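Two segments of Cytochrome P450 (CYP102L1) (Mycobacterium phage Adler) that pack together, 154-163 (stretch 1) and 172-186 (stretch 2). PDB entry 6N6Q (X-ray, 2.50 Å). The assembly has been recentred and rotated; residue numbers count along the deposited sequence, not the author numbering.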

# COMPACT_ATOMS: atom_id res chain seq x y z
N ALA A 154 10.25 -3.70 -8.99
CA ALA A 154 10.42 -5.10 -8.60
C ALA A 154 11.36 -5.24 -7.41
O ALA A 154 11.09 -6.01 -6.48
N GLU A 155 12.47 -4.50 -7.42
CA GLU A 155 13.42 -4.57 -6.30
C GLU A 155 12.78 -4.08 -5.01
O GLU A 155 12.90 -4.71 -3.96
N THR A 156 12.08 -2.93 -5.07
CA THR A 156 11.41 -2.42 -3.88
C THR A 156 10.31 -3.36 -3.41
O THR A 156 9.97 -3.35 -2.22
N ASN A 157 9.74 -4.16 -4.31
CA ASN A 157 8.69 -5.09 -3.88
C ASN A 157 9.27 -6.32 -3.19
O ASN A 157 8.63 -6.85 -2.27
N ARG A 158 10.45 -6.77 -3.60
CA ARG A 158 11.13 -7.81 -2.83
C ARG A 158 11.52 -7.32 -1.45
O ARG A 158 11.52 -8.10 -0.49
N LEU A 159 11.85 -6.03 -1.32
CA LEU A 159 12.27 -5.49 -0.04
C LEU A 159 11.12 -5.43 0.95
O LEU A 159 11.20 -5.98 2.06
N THR A 160 10.02 -4.77 0.57
CA THR A 160 8.91 -4.59 1.49
C THR A 160 8.28 -5.91 1.89
O THR A 160 7.71 -6.03 2.99
N ILE A 161 8.37 -6.93 1.03
CA ILE A 161 7.94 -8.27 1.42
C ILE A 161 8.77 -8.76 2.60
O ILE A 161 8.23 -9.22 3.61
N GLU A 162 10.09 -8.65 2.50
CA GLU A 162 10.96 -9.10 3.59
C GLU A 162 10.79 -8.23 4.82
O GLU A 162 10.90 -8.73 5.95
N ILE A 163 10.50 -6.93 4.64
CA ILE A 163 10.32 -6.05 5.79
C ILE A 163 9.11 -6.50 6.62
O ILE A 163 9.19 -6.61 7.84
N GLN A 172 11.50 -15.37 6.80
CA GLN A 172 12.21 -14.89 5.63
C GLN A 172 11.78 -15.70 4.41
O GLN A 172 11.79 -16.94 4.46
N PHE A 173 11.41 -15.01 3.34
CA PHE A 173 11.03 -15.66 2.09
C PHE A 173 12.14 -15.64 1.05
O PHE A 173 12.39 -16.66 0.40
N ASN A 174 12.82 -14.51 0.89
CA ASN A 174 13.89 -14.37 -0.09
C ASN A 174 15.09 -13.69 0.55
O ASN A 174 14.96 -12.95 1.52
N ASN A 175 16.26 -13.97 -0.02
CA ASN A 175 17.48 -13.23 0.29
C ASN A 175 17.65 -12.15 -0.77
O ASN A 175 17.71 -12.47 -1.97
N LEU A 176 17.70 -10.89 -0.34
CA LEU A 176 17.69 -9.78 -1.29
C LEU A 176 18.93 -9.77 -2.18
O LEU A 176 18.87 -9.29 -3.31
N ALA A 177 20.05 -10.30 -1.68
CA ALA A 177 21.23 -10.41 -2.53
C ALA A 177 21.03 -11.46 -3.62
O ALA A 177 21.65 -11.36 -4.69
N ASP A 178 20.17 -12.44 -3.38
CA ASP A 178 19.88 -13.50 -4.33
C ASP A 178 18.69 -13.10 -5.20
O ASP A 178 17.89 -12.24 -4.84
N HIS A 179 18.58 -13.75 -6.36
CA HIS A 179 17.50 -13.46 -7.30
C HIS A 179 16.62 -14.67 -7.59
O HIS A 179 15.82 -14.63 -8.53
N SER A 180 16.73 -15.74 -6.81
CA SER A 180 15.76 -16.82 -6.88
C SER A 180 14.51 -16.43 -6.11
O SER A 180 14.60 -15.86 -5.02
N GLU A 181 13.35 -16.73 -6.68
CA GLU A 181 12.08 -16.36 -6.07
C GLU A 181 11.52 -17.54 -5.28
O GLU A 181 11.56 -18.69 -5.75
N ASN A 182 11.02 -17.25 -4.09
CA ASN A 182 10.42 -18.29 -3.26
C ASN A 182 9.19 -18.87 -3.97
O ASN A 182 8.47 -18.13 -4.66
N PRO A 183 8.94 -20.17 -3.85
CA PRO A 183 7.73 -20.73 -4.47
C PRO A 183 6.45 -20.18 -3.87
O PRO A 183 5.45 -20.02 -4.59
N PHE A 184 6.44 -19.88 -2.57
CA PHE A 184 5.23 -19.37 -1.92
C PHE A 184 4.81 -18.03 -2.53
O PHE A 184 3.64 -17.84 -2.88
N ILE A 185 5.75 -17.09 -2.65
CA ILE A 185 5.41 -15.77 -3.17
C ILE A 185 4.98 -15.87 -4.63
O ILE A 185 4.14 -15.08 -5.09
N THR A 186 5.53 -16.83 -5.38
CA THR A 186 5.09 -17.02 -6.76
C THR A 186 3.65 -17.51 -6.82
O THR A 186 2.87 -17.05 -7.67

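A helix that packs against an irregular loop often does more than interdigitate side chains; its polar residues can also satisfy backbone groups of the loop. The contact between helix 154-163 and segment 172-186 of this cytochrome P450, which buries 638 Å² over both sides, illustrates the principle.

Its apolar part falls into two small clusters. In one, Leu176 (chi1 m, chi2 t) sets out sideways from the backbone, but its end comes nearer the helix. Its CD1 lies 3.7 Å from CD1 of Leu159, a t, p rotamer, while its CD2 approaches CG of Glu162 at 3.8 Å and the carbonyl O of Arg158 at 3.6 Å. In the other, Ile161 points toward the loop in the m, t rotamer. Its CD1 meets CD1 of Ile185 at 3.6 Å, with Ile185 reaching in as t, p from the start of the second helix, and CG2 of Ile161 makes a looser contact of 4.3 Å with CD2 of Phe173, whose chi1 is m.

Between these clusters, Glu162 brings a carboxylate to the backbone of the loop. With chi1 and chi2 both m, it accepts from two successive amides: Phe173 N donates to OE1 at 3.3 Å and Asn174 N to OE2 at 2.6 Å, with a weak additional bond from Phe173 N to OE2, also 3.3 Å. One water extends this arrangement, donating to Glu162 OE2 (2.7 Å) and Arg158 O (3.0 Å) and accepting from Asn174 ND2 (3.3 Å). It thus ties the helix backbone to side chains from both segments.

Arg158 performs the complementary task, offering donors to a loop carbonyl. Its CA-to-CB bond points toward the loop, and with chi1 m, chi2 t and chi3 p the residue has 150 Å² covered, the largest such area in the contact. Asp178 O lies at the edge of its guanidinium, near the plane, and receives a short, nearly straight bond from NH1 (2.5 Å, 163°) and a weak one from NH2 (3.2 Å). A salt bridge joins Arg158 NE to Glu181 OE1 at 3.5 Å. The other carboxylate oxygen of this glutamate, OE2, accepts a weak bond from Asn174 ND2 at 2.6 Å, so that the acid connects the arginine with the loop's own framework.

At the exposed margin, the ring of His179 carries Arg158 NH1 over one face, and its NE2 donates a weak bond of 3.2 Å to OE2 of Glu155, an m, m rotamer that starts sideways but whose end comes nearer the loop.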

# COMPACT_ATOMS: atom_id res chain seq x y z
CB ALA A 154 10.93 -5.92 -9.78
CB GLU A 155 14.67 -3.76 -6.63
CG GLU A 155 15.56 -4.40 -7.68
CD GLU A 155 16.48 -5.46 -7.11
OE1 GLU A 155 16.80 -5.39 -5.90
OE2 GLU A 155 16.87 -6.38 -7.86
CB THR A 156 10.84 -1.02 -4.15
OG1 THR A 156 9.91 -1.09 -5.23
CG2 THR A 156 11.95 -0.04 -4.49
CB ASN A 157 7.83 -5.50 -5.07
CG ASN A 157 6.36 -5.64 -4.70
OD1 ASN A 157 6.03 -6.21 -3.66
ND2 ASN A 157 5.48 -5.11 -5.54
CB ARG A 158 12.38 -8.30 -3.57
CG ARG A 158 12.16 -8.73 -5.01
CD ARG A 158 13.40 -9.44 -5.53
NE ARG A 158 13.54 -10.78 -4.97
CZ ARG A 158 14.70 -11.38 -4.74
NH1 ARG A 158 15.84 -10.76 -5.00
NH2 ARG A 158 14.72 -12.61 -4.23
CB LEU A 159 12.88 -4.10 -0.23
CG LEU A 159 13.12 -3.32 1.07
CD1 LEU A 159 14.12 -4.05 1.95
CD2 LEU A 159 13.58 -1.90 0.79
CB THR A 160 7.85 -3.66 0.88
OG1 THR A 160 7.28 -4.29 -0.28
CG2 THR A 160 8.48 -2.33 0.47
CB ILE A 161 8.03 -9.24 0.23
CG1 ILE A 161 6.84 -9.05 -0.71
CG2 ILE A 161 8.11 -10.68 0.71
CD1 ILE A 161 6.98 -9.78 -2.02
CB GLU A 162 12.42 -9.11 3.14
CG GLU A 162 12.71 -10.11 2.04
CD GLU A 162 12.27 -11.52 2.41
OE1 GLU A 162 12.50 -11.93 3.57
OE2 GLU A 162 11.69 -12.21 1.55
CB ILE A 163 10.18 -4.59 5.34
CG1 ILE A 163 11.53 -4.04 4.89
CG2 ILE A 163 9.59 -3.73 6.45
CD1 ILE A 163 11.51 -2.58 4.51
CB GLN A 172 13.72 -14.97 5.83
CG GLN A 172 14.54 -14.64 4.59
CD GLN A 172 16.02 -14.52 4.89
OE1 GLN A 172 16.41 -14.01 5.94
NE2 GLN A 172 16.85 -14.98 3.96
CB PHE A 173 9.78 -14.99 1.50
CG PHE A 173 8.53 -15.28 2.27
CD1 PHE A 173 7.95 -16.53 2.24
CD2 PHE A 173 7.92 -14.29 3.03
CE1 PHE A 173 6.80 -16.80 2.94
CE2 PHE A 173 6.77 -14.55 3.74
CZ PHE A 173 6.20 -15.81 3.70
CB ASN A 174 13.44 -13.56 -1.32
CG ASN A 174 12.59 -14.37 -2.27
OD1 ASN A 174 12.88 -15.53 -2.56
ND2 ASN A 174 11.52 -13.76 -2.77
CB ASN A 175 18.69 -14.16 0.33
CG ASN A 175 19.97 -13.44 0.71
OD1 ASN A 175 20.72 -12.99 -0.16
ND2 ASN A 175 20.22 -13.32 2.01
CB LEU A 176 17.55 -8.46 -0.55
CG LEU A 176 16.27 -8.31 0.28
CD1 LEU A 176 16.18 -6.92 0.89
CD2 LEU A 176 15.04 -8.60 -0.57
CB ALA A 177 22.46 -10.76 -1.69
CB ASP A 178 19.59 -14.81 -3.59
CG ASP A 178 19.73 -16.02 -4.48
OD1 ASP A 178 20.87 -16.36 -4.86
OD2 ASP A 178 18.70 -16.65 -4.79
CB HIS A 179 18.06 -12.90 -8.61
CG HIS A 179 18.03 -11.40 -8.67
ND1 HIS A 179 18.96 -10.61 -8.04
CD2 HIS A 179 17.17 -10.56 -9.29
CE1 HIS A 179 18.67 -9.33 -8.26
NE2 HIS A 179 17.59 -9.28 -9.02
CB SER A 180 16.35 -18.12 -6.32
OG SER A 180 17.46 -18.54 -7.09
CB GLU A 181 11.07 -15.90 -7.12
CG GLU A 181 9.97 -15.02 -6.55
CD GLU A 181 10.50 -13.76 -5.90
OE1 GLU A 181 11.46 -13.17 -6.44
OE2 GLU A 181 9.97 -13.36 -4.84
CB ASN A 182 10.03 -17.71 -1.90
CG ASN A 182 9.89 -18.77 -0.83
OD1 ASN A 182 8.84 -19.39 -0.68
ND2 ASN A 182 10.95 -18.97 -0.06
CB PRO A 183 7.87 -22.24 -4.24
CG PRO A 183 8.81 -22.36 -3.08
CD PRO A 183 9.77 -21.21 -3.22
CB PHE A 184 5.46 -19.23 -0.42
CG PHE A 184 4.33 -18.54 0.30
CD1 PHE A 184 3.23 -19.26 0.73
CD2 PHE A 184 4.37 -17.18 0.55
CE1 PHE A 184 2.19 -18.64 1.40
CE2 PHE A 184 3.33 -16.55 1.21
CZ PHE A 184 2.24 -17.28 1.63
CB ILE A 185 6.58 -14.79 -2.96
CG1 ILE A 185 6.26 -13.42 -3.56
CG2 ILE A 185 7.86 -15.34 -3.55
CD1 ILE A 185 5.07 -12.74 -2.91
CB THR A 186 6.02 -18.00 -7.48
OG1 THR A 186 7.37 -17.50 -7.44
CG2 THR A 186 5.61 -18.16 -8.93
O HOH W 1 11.26 -11.07 -0.88